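Long-range contacts in putative cell adhesion protein (Parabacteroides distasonis, PDB 3LIU), which probably serves as a fimbrillin of the FimA/Mfa1 type, a subunit that assembles into a distinct kind of adhesive pilus in a human gut bacterium: residues A[204-209]-A[238-243]; A[222-227]-A[287-292]. One frame throughout, in Å; residues are numbered along the deposited sequence.

Contact 1: A[204-209]-A[238-243]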
ATOM      1  N   PHE A 204      11.264  10.157   5.528  1.00 11.29           N
ATOM      2  CA  PHE A 204      11.015   9.741   4.144  1.00 12.56           C
ATOM      3  C   PHE A 204      11.070   8.239   3.940  1.00 13.42           C
ATOM      4  O   PHE A 204      11.553   7.496   4.804  1.00 11.18           O
ATOM      5  CB  PHE A 204      11.901  10.521   3.123  1.00 12.15           C
ATOM      6  CG  PHE A 204      13.355  10.068   3.037  1.00  9.74           C
ATOM      7  CD1 PHE A 204      14.262  10.426   3.998  1.00 11.67           C
ATOM      8  CD2 PHE A 204      13.795   9.309   1.962  1.00 12.40           C
ATOM      9  CE1 PHE A 204      15.597  10.042   3.918  1.00 11.12           C
ATOM     10  CE2 PHE A 204      15.133   8.907   1.856  1.00 14.43           C
ATOM     11  CZ  PHE A 204      16.043   9.295   2.829  1.00 14.18           C
ATOM     12  N   ILE A 205      10.537   7.810   2.794  1.00 11.54           N
ATOM     13  CA  ILE A 205      10.467   6.405   2.462  1.00 10.97           C
ATOM     14  C   ILE A 205      11.365   6.109   1.270  1.00 12.30           C
ATOM     15  O   ILE A 205      11.428   6.926   0.341  1.00 12.13           O
ATOM     16  CB  ILE A 205       9.016   6.000   2.080  1.00 12.38           C
ATOM     17  CG1 ILE A 205       8.044   6.330   3.205  1.00 14.38           C
ATOM     18  CG2 ILE A 205       8.953   4.488   1.662  1.00  9.31           C
ATOM     19  CD1 ILE A 205       8.334   5.708   4.567  1.00 14.37           C
ATOM     20  N   ALA A 206      12.063   4.972   1.302  1.00  9.64           N
ATOM     21  CA  ALA A 206      12.932   4.542   0.170  1.00 11.61           C
ATOM     22  C   ALA A 206      12.537   3.125  -0.233  1.00 10.93           C
ATOM     23  O   ALA A 206      12.031   2.375   0.583  1.00  9.78           O
ATOM     24  CB  ALA A 206      14.431   4.601   0.563  1.00  8.75           C
ATOM     25  N   SER A 207      12.788   2.735  -1.480  1.00 11.73           N
ATOM     26  CA  SER A 207      12.385   1.422  -1.970  1.00  9.83           C
ATOM     27  C   SER A 207      10.920   1.069  -1.754  1.00 11.69           C
ATOM     28  O   SER A 207      10.597  -0.062  -1.408  1.00  9.66           O
ATOM     29  CB  SER A 207      13.275   0.299  -1.403  1.00 15.07           C
ATOM     30  OG  SER A 207      14.628   0.536  -1.757  1.00 11.32           O
ATOM     31  N   ALA A 208      10.034   2.029  -2.033  1.00 12.11           N
ATOM     32  CA  ALA A 208       8.590   1.783  -2.122  1.00  9.36           C
ATOM     33  C   ALA A 208       8.345   1.184  -3.499  1.00  9.52           C
ATOM     34  O   ALA A 208       8.731   1.795  -4.501  1.00 12.48           O
ATOM     35  CB  ALA A 208       7.808   3.125  -1.974  1.00  5.41           C
ATOM     36  N   LYS A 209       7.753  -0.005  -3.573  1.00  9.48           N
ATOM     37  CA  LYS A 209       7.351  -0.518  -4.879  1.00  9.40           C
ATOM     38  C   LYS A 209       6.284   0.417  -5.430  1.00 11.54           C
ATOM     39  O   LYS A 209       5.293   0.726  -4.763  1.00 10.42           O
ATOM     40  CB  LYS A 209       6.909  -1.962  -4.817  1.00  8.44           C
ATOM     41  CG  LYS A 209       8.093  -2.907  -4.739  1.00 10.99           C
ATOM     42  CD  LYS A 209       7.766  -4.339  -4.982  1.00  7.18           C
ATOM     43  CE  LYS A 209       9.049  -5.201  -5.010  1.00  7.86           C
ATOM     44  NZ  LYS A 209       8.796  -6.645  -5.180  1.00  9.21           N
ATOM     45  N   TYR A 238      10.907   1.249  -8.273  1.00 15.20           N
ATOM     46  CA  TYR A 238      10.993   1.638  -6.882  1.00 14.32           C
ATOM     47  C   TYR A 238      10.873   3.166  -6.776  1.00 13.25           C
ATOM     48  O   TYR A 238      11.435   3.889  -7.588  1.00 15.14           O
ATOM     49  CB  TYR A 238      12.330   1.196  -6.239  1.00 14.67           C
ATOM     50  CG  TYR A 238      12.448  -0.276  -5.908  1.00 14.67           C
ATOM     51  CD1 TYR A 238      11.636  -0.849  -4.937  1.00 11.14           C
ATOM     52  CD2 TYR A 238      13.415  -1.087  -6.508  1.00 12.01           C
ATOM     53  CE1 TYR A 238      11.757  -2.155  -4.596  1.00 13.10           C
ATOM     54  CE2 TYR A 238      13.533  -2.415  -6.169  1.00 13.86           C
ATOM     55  CZ  TYR A 238      12.681  -2.938  -5.192  1.00 12.10           C
ATOM     56  OH  TYR A 238      12.735  -4.242  -4.815  1.00 14.21           O
ATOM     57  N   LYS A 239      10.181   3.647  -5.739  1.00 13.45           N
ATOM     58  CA  LYS A 239       9.984   5.058  -5.525  1.00 10.31           C
ATOM     59  C   LYS A 239      10.586   5.512  -4.204  1.00 10.97           C
ATOM     60  O   LYS A 239      10.637   4.774  -3.252  1.00 11.05           O
ATOM     61  CB  LYS A 239       8.485   5.421  -5.578  1.00 10.85           C
ATOM     62  CG  LYS A 239       7.704   4.892  -6.770  1.00 15.25           C
ATOM     63  CD  LYS A 239       8.285   5.298  -8.142  1.00 12.40           C
ATOM     64  CE  LYS A 239       7.606   4.568  -9.289  1.00 13.01           C
ATOM     65  NZ  LYS A 239       8.181   4.925 -10.628  1.00 14.55           N
ATOM     66  N   VAL A 240      11.061   6.750  -4.178  1.00 11.68           N
ATOM     67  CA  VAL A 240      11.841   7.255  -3.083  1.00 12.11           C
ATOM     68  C   VAL A 240      11.513   8.736  -2.902  1.00 13.96           C
ATOM     69  O   VAL A 240      11.320   9.482  -3.888  1.00 13.96           O
ATOM     70  CB  VAL A 240      13.377   7.037  -3.271  1.00 12.35           C
ATOM     71  CG1 VAL A 240      13.968   7.865  -4.471  1.00 11.16           C
ATOM     72  CG2 VAL A 240      14.104   7.351  -1.996  1.00 13.39           C
ATOM     73  N   GLY A 241      11.485   9.174  -1.647  1.00 12.83           N
ATOM     74  CA  GLY A 241      11.009  10.528  -1.317  1.00 10.59           C
ATOM     75  C   GLY A 241      11.971  11.674  -1.603  1.00 13.26           C
ATOM     76  O   GLY A 241      11.548  12.826  -1.847  1.00 11.39           O
ATOM     77  N   LEU A 242      13.261  11.354  -1.575  1.00 12.71           N
ATOM     78  CA  LEU A 242      14.329  12.308  -1.825  1.00 13.03           C
ATOM     79  C   LEU A 242      15.424  11.695  -2.696  1.00 11.43           C
ATOM     80  O   LEU A 242      15.632  10.472  -2.674  1.00 15.01           O
ATOM     81  CB  LEU A 242      14.967  12.730  -0.479  1.00 15.11           C
ATOM     82  CG  LEU A 242      14.046  13.455   0.494  1.00 17.06           C
ATOM     83  CD1 LEU A 242      14.642  13.425   1.926  1.00 11.23           C
ATOM     84  CD2 LEU A 242      13.745  14.850  -0.022  1.00 10.92           C
ATOM     85  N   LEU A 243      16.129  12.557  -3.437  1.00 12.59           N
ATOM     86  CA  LEU A 243      17.308  12.177  -4.192  1.00 14.77           C
ATOM     87  C   LEU A 243      18.557  12.804  -3.539  1.00 16.58           C
ATOM     88  O   LEU A 243      18.490  13.844  -2.910  1.00 16.10           O
ATOM     89  CB  LEU A 243      17.198  12.598  -5.651  1.00 15.38           C
ATOM     90  CG  LEU A 243      16.002  12.075  -6.441  1.00 18.21           C
ATOM     91  CD1 LEU A 243      15.907  12.745  -7.876  1.00  6.13           C
ATOM     92  CD2 LEU A 243      16.114  10.582  -6.539  1.00 18.51           C
TER
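The contact is an antiparallel strand pairing in which the short strand 238-240 lies along the long strand 193-213, their local directions 156° apart. At one end Lys239 and Ala208 form a hydrogen-bonded pair: Lys239 N reaches Ala208 O at 2.7 Å, and Ala208 N returns a bond to Lys239 O at 3.1 Å. Both acceptors are met in the carbonyl plane. Beyond this pair, Gly241 N donates to Ile205 O at 3.0 Å, nearly along the C=O axis. Between these bonds the long strand has two residues, Ala206 and Ser207, where strand 238-240 has only Val240; Ala206 lies opposite Val240, and Ser207, with positive phi, is the extra residue. This break interrupts strand 193-213, which belongs to a mixed sheet and also pairs with strand 308-319 through Phe204 and Ala206.

Side chains fill in around this ladder. Phe204 has CG in the crowded position between N and the carbonyl carbon (chi1 77°), and Leu242, crossing it at about a right angle, sets CD1 over one face. That methyl is 3.9 Å from the Phe204 ring centroid and only 20° off the normal, a CH-pi contact. Val240 CG2 comes near the edge of the same ring and also meets Ala206 CB at 3.8 Å. In the non-hydrogen-bonded pair, Lys209 and Tyr238 run side by side, pointing the same way, with Lys209 CG 3.7 Å from Tyr238 CE1. The extended lysine carries NZ to Glu224 and Glu291, while Tyr238 OH bonds to the backbone O of Glu291. An alanine at Tyr238 would probably loosen the packing along the Lys209 chain, and would lose the hydroxyl's bond to Glu291. Tyr238 CA also approaches Ala208 O, a CA-H...O contact of 3.3 Å.

Contact 2: A[222-227]-A[287-292]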
ATOM      1  N   THR A 222      -2.152 -11.564  -1.978  1.00 16.04           N
ATOM      2  CA  THR A 222      -0.998 -10.815  -2.446  1.00 16.44           C
ATOM      3  C   THR A 222      -1.229 -10.280  -3.857  1.00 12.44           C
ATOM      4  O   THR A 222      -1.828 -10.956  -4.712  1.00 11.25           O
ATOM      5  CB  THR A 222       0.310 -11.651  -2.335  1.00 18.37           C
ATOM      6  OG1 THR A 222       1.411 -10.834  -2.736  1.00 28.74           O
ATOM      7  CG2 THR A 222       0.282 -12.888  -3.214  1.00 21.19           C
ATOM      8  N   ILE A 223      -0.817  -9.027  -4.052  1.00 12.70           N
ATOM      9  CA  ILE A 223      -0.915  -8.319  -5.309  1.00 13.68           C
ATOM     10  C   ILE A 223       0.446  -7.716  -5.679  1.00 15.09           C
ATOM     11  O   ILE A 223       0.558  -6.900  -6.589  1.00 13.78           O
ATOM     12  CB  ILE A 223      -1.975  -7.176  -5.254  1.00 13.48           C
ATOM     13  CG1 ILE A 223      -1.733  -6.278  -4.050  1.00 12.77           C
ATOM     14  CG2 ILE A 223      -3.411  -7.781  -5.298  1.00  8.66           C
ATOM     15  CD1 ILE A 223      -2.681  -5.050  -3.909  1.00  9.70           C
ATOM     16  N   GLU A 224       1.469  -8.077  -4.920  1.00 14.22           N
ATOM     17  CA  GLU A 224       2.831  -7.603  -5.135  1.00 13.83           C
ATOM     18  C   GLU A 224       3.337  -8.000  -6.501  1.00 10.37           C
ATOM     19  O   GLU A 224       3.137  -9.142  -6.943  1.00 10.87           O
ATOM     20  CB  GLU A 224       3.783  -8.229  -4.089  1.00 13.06           C
ATOM     21  CG  GLU A 224       5.262  -7.744  -4.200  1.00 10.36           C
ATOM     22  CD  GLU A 224       6.155  -8.297  -3.091  1.00 16.57           C
ATOM     23  OE1 GLU A 224       5.674  -9.120  -2.300  1.00 10.91           O
ATOM     24  OE2 GLU A 224       7.331  -7.877  -2.983  1.00 10.58           O
ATOM     25  N   LYS A 225       4.044  -7.082  -7.146  1.00 10.48           N
ATOM     26  CA  LYS A 225       4.741  -7.380  -8.401  1.00 11.64           C
ATOM     27  C   LYS A 225       6.172  -7.803  -8.112  1.00 12.32           C
ATOM     28  O   LYS A 225       6.894  -7.115  -7.382  1.00 13.60           O
ATOM     29  CB  LYS A 225       4.809  -6.148  -9.285  1.00 12.03           C
ATOM     30  CG  LYS A 225       3.510  -5.709  -9.960  1.00  9.92           C
ATOM     31  CD  LYS A 225       2.815  -6.841 -10.731  1.00 12.80           C
ATOM     32  CE  LYS A 225       1.823  -6.263 -11.756  1.00  8.73           C
ATOM     33  NZ  LYS A 225       0.981  -7.295 -12.413  1.00  8.90           N
ATOM     34  N   ASP A 226       6.579  -8.940  -8.685  1.00 12.95           N
ATOM     35  CA  ASP A 226       7.974  -9.323  -8.682  1.00 12.11           C
ATOM     36  C   ASP A 226       8.761  -8.314  -9.489  1.00 10.00           C
ATOM     37  O   ASP A 226       8.266  -7.789 -10.486  1.00 14.35           O
ATOM     38  CB  ASP A 226       8.168 -10.691  -9.320  1.00 10.89           C
ATOM     39  CG  ASP A 226       7.654 -11.799  -8.488  1.00 19.15           C
ATOM     40  OD1 ASP A 226       7.277 -11.601  -7.330  1.00 17.08           O
ATOM     41  OD2 ASP A 226       7.654 -12.907  -8.994  1.00 18.58           O
ATOM     42  N   PHE A 227       9.988  -8.054  -9.069  1.00 13.35           N
ATOM     43  CA  PHE A 227      10.906  -7.136  -9.781  1.00 12.02           C
ATOM     44  C   PHE A 227      12.072  -7.919 -10.349  1.00 14.53           C
ATOM     45  O   PHE A 227      12.384  -9.009  -9.879  1.00 13.58           O
ATOM     46  CB  PHE A 227      11.417  -6.041  -8.841  1.00 10.08           C
ATOM     47  CG  PHE A 227      10.521  -4.829  -8.715  1.00 12.44           C
ATOM     48  CD1 PHE A 227       9.112  -4.943  -8.677  1.00  8.91           C
ATOM     49  CD2 PHE A 227      11.091  -3.581  -8.525  1.00  9.13           C
ATOM     50  CE1 PHE A 227       8.307  -3.818  -8.470  1.00  9.16           C
ATOM     51  CE2 PHE A 227      10.297  -2.431  -8.320  1.00 14.40           C
ATOM     52  CZ  PHE A 227       8.924  -2.531  -8.288  1.00 10.75           C
ATOM     53  N   ASN A 287       5.537  -4.733  -0.754  1.00  9.91           N
ATOM     54  CA  ASN A 287       6.905  -5.128  -0.955  1.00 10.60           C
ATOM     55  C   ASN A 287       7.344  -6.074   0.179  1.00 10.24           C
ATOM     56  O   ASN A 287       7.488  -5.659   1.341  1.00 12.15           O
ATOM     57  CB  ASN A 287       7.815  -3.916  -0.995  1.00 11.98           C
ATOM     58  CG  ASN A 287       9.262  -4.295  -1.307  1.00 11.10           C
ATOM     59  OD1 ASN A 287       9.550  -5.462  -1.525  1.00 13.58           O
ATOM     60  ND2 ASN A 287      10.175  -3.320  -1.274  1.00  9.41           N
ATOM     61  N   THR A 288       7.459  -7.339  -0.154  1.00  8.42           N
ATOM     62  CA  THR A 288       7.978  -8.357   0.752  1.00 12.01           C
ATOM     63  C   THR A 288       9.250  -8.929   0.213  1.00 14.07           C
ATOM     64  O   THR A 288      10.054  -9.462   0.963  1.00 14.53           O
ATOM     65  CB  THR A 288       6.972  -9.512   0.988  1.00 12.91           C
ATOM     66  OG1 THR A 288       6.803 -10.266  -0.216  1.00 11.39           O
ATOM     67  CG2 THR A 288       5.626  -8.927   1.438  1.00 11.32           C
ATOM     68  N   LYS A 289       9.453  -8.839  -1.097  1.00 15.08           N
ATOM     69  CA  LYS A 289      10.654  -9.446  -1.687  1.00 13.76           C
ATOM     70  C   LYS A 289      11.874  -8.530  -1.755  1.00 12.83           C
ATOM     71  O   LYS A 289      12.988  -9.013  -1.690  1.00 12.83           O
ATOM     72  CB  LYS A 289      10.339 -10.059  -3.052  1.00 14.08           C
ATOM     73  CG  LYS A 289       9.399 -11.271  -2.888  1.00 12.39           C
ATOM     74  CD  LYS A 289       8.859 -11.753  -4.202  1.00 20.74           C
ATOM     75  CE  LYS A 289       7.816 -12.879  -4.037  1.00 23.81           C
ATOM     76  NZ  LYS A 289       7.657 -13.590  -5.364  1.00 19.61           N
ATOM     77  N   GLY A 290      11.680  -7.225  -1.896  1.00 12.23           N
ATOM     78  CA  GLY A 290      12.809  -6.278  -1.897  1.00 14.19           C
ATOM     79  C   GLY A 290      13.908  -6.625  -2.894  1.00 12.12           C
ATOM     80  O   GLY A 290      15.074  -6.524  -2.577  1.00 10.70           O
ATOM     81  N   GLU A 291      13.537  -7.041  -4.100  1.00 12.81           N
ATOM     82  CA  GLU A 291      14.555  -7.509  -5.060  1.00 10.60           C
ATOM     83  C   GLU A 291      15.532  -6.420  -5.481  1.00 11.65           C
ATOM     84  O   GLU A 291      15.155  -5.257  -5.651  1.00 10.82           O
ATOM     85  CB  GLU A 291      13.939  -8.131  -6.313  1.00 11.26           C
ATOM     86  CG  GLU A 291      12.997  -9.273  -6.069  1.00 12.23           C
ATOM     87  CD  GLU A 291      11.536  -8.782  -6.026  1.00 16.25           C
ATOM     88  OE1 GLU A 291      11.277  -7.734  -5.410  1.00 13.59           O
ATOM     89  OE2 GLU A 291      10.680  -9.415  -6.669  1.00 14.52           O
ATOM     90  N   VAL A 292      16.801  -6.813  -5.624  1.00  9.76           N
ATOM     91  CA  VAL A 292      17.809  -5.978  -6.289  1.00  9.80           C
ATOM     92  C   VAL A 292      18.254  -6.680  -7.574  1.00 12.42           C
ATOM     93  O   VAL A 292      17.981  -7.870  -7.808  1.00 12.87           O
ATOM     94  CB  VAL A 292      18.995  -5.638  -5.371  1.00 12.20           C
ATOM     95  CG1 VAL A 292      18.500  -4.833  -4.131  1.00  7.74           C
ATOM     96  CG2 VAL A 292      19.795  -6.945  -4.998  1.00  9.81           C
TER
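The carboxylate of Glu224 is bonded from two directions. Close to its plane, OE1 takes the hydroxyl of Thr288 on its syn lone pair, with OG1 2.6 Å away, and OE2 takes Lys289 N on its own syn lone pair at 3.0 Å. From above the plane, 44° out of it, Thr288 N reaches Glu224 OE2 at 2.9 Å; a weak bond from the same Thr288 N goes to OE1. The glutamate chain gets there fully extended, with CG anti to the backbone N, while Thr288 OG1 sits in the crowded position between its own N and carbonyl carbon. The carboxamide of Asn287 is used in its plane: OD1 accepts Gly290 N at 2.8 Å on a lone pair. This Asx motif holds the turn in which Gly290 adopts positive phi, a conformation that favours glycine.

Further along, Glu291 bends at chi2 and brings OE2 to Phe227 N. That bond is 2.8 Å long and nearly straight, 172° at the hydrogen, yet the N-H meets Glu291 OE2 from 63° above the carboxylate plane. Towards the solvent, the extended Lys289 chain crosses Asp226 obliquely and ends in a salt bridge, NZ to OD1 of Asp226 at 2.8 Å. Two irregular segments are thus joined, one from the loop before strand 238-240 and the other from the loop before strand 308-319, mainly by carboxylates binding backbone N-H groups.

Acids crowd here, Glu291 OE2 lying 4.1 Å from Asp226 OD1. Lys209 forms salt bridges with both Glu224 OE2 and Glu291 OE1, and with so many donors on these oxygens the two glutamates are likely to stay ionised despite the neighbouring acids.

From the N terminus the four segments come in the order 204-209, 222-227, 238-243, 287-292, so they alternate and the two loops cross. Contact 1 closes the 28-residue excursion that leaves strand 193-213 and returns as strand 238-240; it carries 222-227 along its way. Contact 2 closes a span of 59 residues, running through strands 238-240, 262-263, 268-270 and 282-284, and ties that excursion to the loop before strand 308-319. Their centres are about 14 Å apart, yet they touch directly: the Lys209-Glu291 salt bridge is the joint, and Lys209 CE packs on Asn287 OD1. The sheet pairing and the loop-to-loop contact thereby meet where Lys209 and Tyr238 touch residues 287-291.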